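Local coordinates for putative rRNA methylase (Clostridium thermocellum ATCC 27405, PDB 3EEY), which binds S-adenosylmethionine and probably acts as a methyltransferase, with ribosomal RNA as its presumed substrate, at residues D81-M86 with E116-A121. Numbering follows the deposited sequence.
Sequences DGHQNM and ETTIQA. With SAM (S-adenosylmethionine), chain K.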
# COMPACT_ATOMS: atom_id res chain seq x y z
N ASP A 81 26.43 12.52 -10.92
CA ASP A 81 25.86 13.82 -10.59
C ASP A 81 24.67 13.58 -9.66
O ASP A 81 24.16 12.47 -9.56
CB ASP A 81 25.42 14.55 -11.86
CG ASP A 81 25.31 16.06 -11.67
OD1 ASP A 81 25.53 16.58 -10.55
OD2 ASP A 81 25.01 16.74 -12.67
N GLY A 82 24.23 14.64 -8.98
CA GLY A 82 23.05 14.56 -8.15
C GLY A 82 21.79 14.32 -8.96
O GLY A 82 21.70 14.75 -10.10
N HIS A 83 20.83 13.61 -8.36
CA HIS A 83 19.56 13.31 -9.00
C HIS A 83 18.70 14.56 -9.21
O HIS A 83 17.83 14.57 -10.08
CB HIS A 83 18.76 12.22 -8.25
CG HIS A 83 18.74 12.36 -6.76
ND1 HIS A 83 18.81 11.27 -5.92
CD2 HIS A 83 18.66 13.45 -5.95
CE1 HIS A 83 18.76 11.68 -4.66
NE2 HIS A 83 18.67 13.00 -4.65
N GLN A 84 18.97 15.60 -8.43
CA GLN A 84 18.35 16.92 -8.63
C GLN A 84 18.65 17.53 -10.00
O GLN A 84 17.94 18.42 -10.45
CB GLN A 84 18.74 17.89 -7.51
CG GLN A 84 20.20 18.32 -7.48
CD GLN A 84 21.09 17.41 -6.65
OE1 GLN A 84 20.77 16.24 -6.43
NE2 GLN A 84 22.21 17.95 -6.19
N ASN A 85 19.69 17.01 -10.67
CA ASN A 85 20.10 17.50 -11.98
C ASN A 85 19.75 16.53 -13.11
O ASN A 85 20.35 16.60 -14.18
CB ASN A 85 21.61 17.76 -12.00
CG ASN A 85 22.05 18.78 -10.98
OD1 ASN A 85 21.46 19.85 -10.84
ND2 ASN A 85 23.12 18.46 -10.26
N MET A 86 18.78 15.64 -12.87
CA MET A 86 18.45 14.56 -13.82
C MET A 86 17.91 15.06 -15.17
O MET A 86 18.02 14.37 -16.18
CB MET A 86 17.54 13.47 -13.19
CG MET A 86 16.05 13.80 -13.05
SD MET A 86 14.96 12.41 -12.60
CE MET A 86 15.66 11.96 -11.02
N GLU A 116 16.29 19.04 0.57
CA GLU A 116 16.30 20.05 -0.49
C GLU A 116 16.46 19.44 -1.88
O GLU A 116 15.67 19.72 -2.79
CB GLU A 116 17.44 21.06 -0.28
CG GLU A 116 17.70 21.48 1.18
CD GLU A 116 18.72 20.59 1.90
OE1 GLU A 116 18.42 20.14 3.03
OE2 GLU A 116 19.82 20.35 1.34
N THR A 117 17.47 18.59 -2.02
CA THR A 117 17.85 18.00 -3.31
C THR A 117 16.92 16.86 -3.69
O THR A 117 16.66 16.63 -4.88
CB THR A 117 19.34 17.56 -3.33
OG1 THR A 117 19.65 16.81 -2.15
CG2 THR A 117 20.26 18.77 -3.36
N THR A 118 16.42 16.14 -2.68
CA THR A 118 15.44 15.07 -2.89
C THR A 118 14.14 15.64 -3.45
O THR A 118 13.63 15.14 -4.45
CB THR A 118 15.16 14.26 -1.61
OG1 THR A 118 16.39 13.70 -1.12
CG2 THR A 118 14.17 13.14 -1.89
N ILE A 119 13.65 16.71 -2.82
CA ILE A 119 12.45 17.43 -3.28
C ILE A 119 12.63 17.96 -4.72
O ILE A 119 11.73 17.82 -5.55
CB ILE A 119 12.05 18.56 -2.26
CG1 ILE A 119 11.44 17.93 -1.01
CG2 ILE A 119 11.06 19.53 -2.88
CD1 ILE A 119 11.52 18.79 0.23
N GLN A 120 13.79 18.55 -5.00
CA GLN A 120 14.15 18.98 -6.35
C GLN A 120 14.10 17.84 -7.36
O GLN A 120 13.46 17.97 -8.41
CB GLN A 120 15.57 19.55 -6.38
CG GLN A 120 15.70 21.01 -6.09
CD GLN A 120 17.06 21.50 -6.48
OE1 GLN A 120 17.38 21.60 -7.67
NE2 GLN A 120 17.90 21.79 -5.48
N ALA A 121 14.77 16.72 -7.05
CA ALA A 121 14.78 15.53 -7.92
C ALA A 121 13.39 14.95 -8.12
O ALA A 121 13.08 14.49 -9.22
CB ALA A 121 15.68 14.47 -7.37
N SAM K . 19.27 1.62 -4.24
CA SAM K . 20.58 1.59 -3.53
C SAM K . 21.19 0.19 -3.49
O SAM K . 22.07 -0.13 -2.68
OXT SAM K . 20.82 -0.67 -4.30
CB SAM K . 20.45 2.20 -2.14
CG SAM K . 20.58 3.73 -2.16
SD SAM K . 21.36 4.41 -0.67
CE SAM K . 20.02 4.18 0.54
C5' SAM K . 21.29 6.18 -1.05
C4' SAM K . 22.29 6.53 -2.16
O4' SAM K . 22.00 7.79 -2.73
C3' SAM K . 23.73 6.60 -1.64
O3' SAM K . 24.54 5.79 -2.47
C2' SAM K . 24.12 8.06 -1.76
O2' SAM K . 25.49 8.25 -2.08
C1' SAM K . 23.20 8.52 -2.89
N9 SAM K . 22.94 9.98 -2.89
C8 SAM K . 23.01 10.86 -1.84
N7 SAM K . 22.70 12.10 -2.30
C5 SAM K . 22.43 12.00 -3.63
C6 SAM K . 22.07 12.93 -4.60
N6 SAM K . 21.90 14.22 -4.31
N1 SAM K . 21.88 12.50 -5.89
C2 SAM K . 22.05 11.18 -6.25
N3 SAM K . 22.40 10.27 -5.29
C4 SAM K . 22.59 10.67 -4.00
O HOH W 1 19.17 14.09 -2.11
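The loop after strand 76-79 turns into a short 3-10 segment at H83 and comes up against the early part of helix 115-128, Q84 CA lying 3.9 Å from A121 CA. In this Rossmann-like methyltransferase fold, the loop lines the adenine end of the S-adenosylmethionine pocket, and the helix backs the loop residues that hold the base. The loop reads the base directly: H83 N donates to adenine N1 at 2.9 Å, and Q84 OE1 accepts from the exocyclic N6 along a nearly straight bond (171°). Q84 reaches N6 because its chain bends at chi2 (-90°), and the amide then runs alongside T117, with NE2 3.5 Å from T117 CG2. Nearer the backbone, Q84 CB packs on Q120 CB.

The imidazole of H83 leans over the adenine, so that N1 sits 3.2 Å above the ring plane, over its centre. A chi1 of 44° places CG between the backbone N and the carbonyl carbon, which lets one residue bond N1 with its backbone and cover the base with its side chain. The methyl of A121 fits against this turn, touching both H83 CD2 and H83 O at 3.5 Å; M86 CE approaches the same alanine. ND1 bonds A29 O, which fixes the rotation of the imidazole, and F99 meets the ring with planes inclined steeply.

Within the loop itself, D81 OD1 accepts from both G82 N and N85 ND2, each from above its carboxylate plane, which ties the start of the loop to the 3-10 turn. The helix answers through water: T117 OG1 and T118 OG1 both also bond R114 O, and one water at the edge of the imidazole, in its plane, bonds both hydroxyls and lies with its oxygen 2.8 Å from H83 NE2.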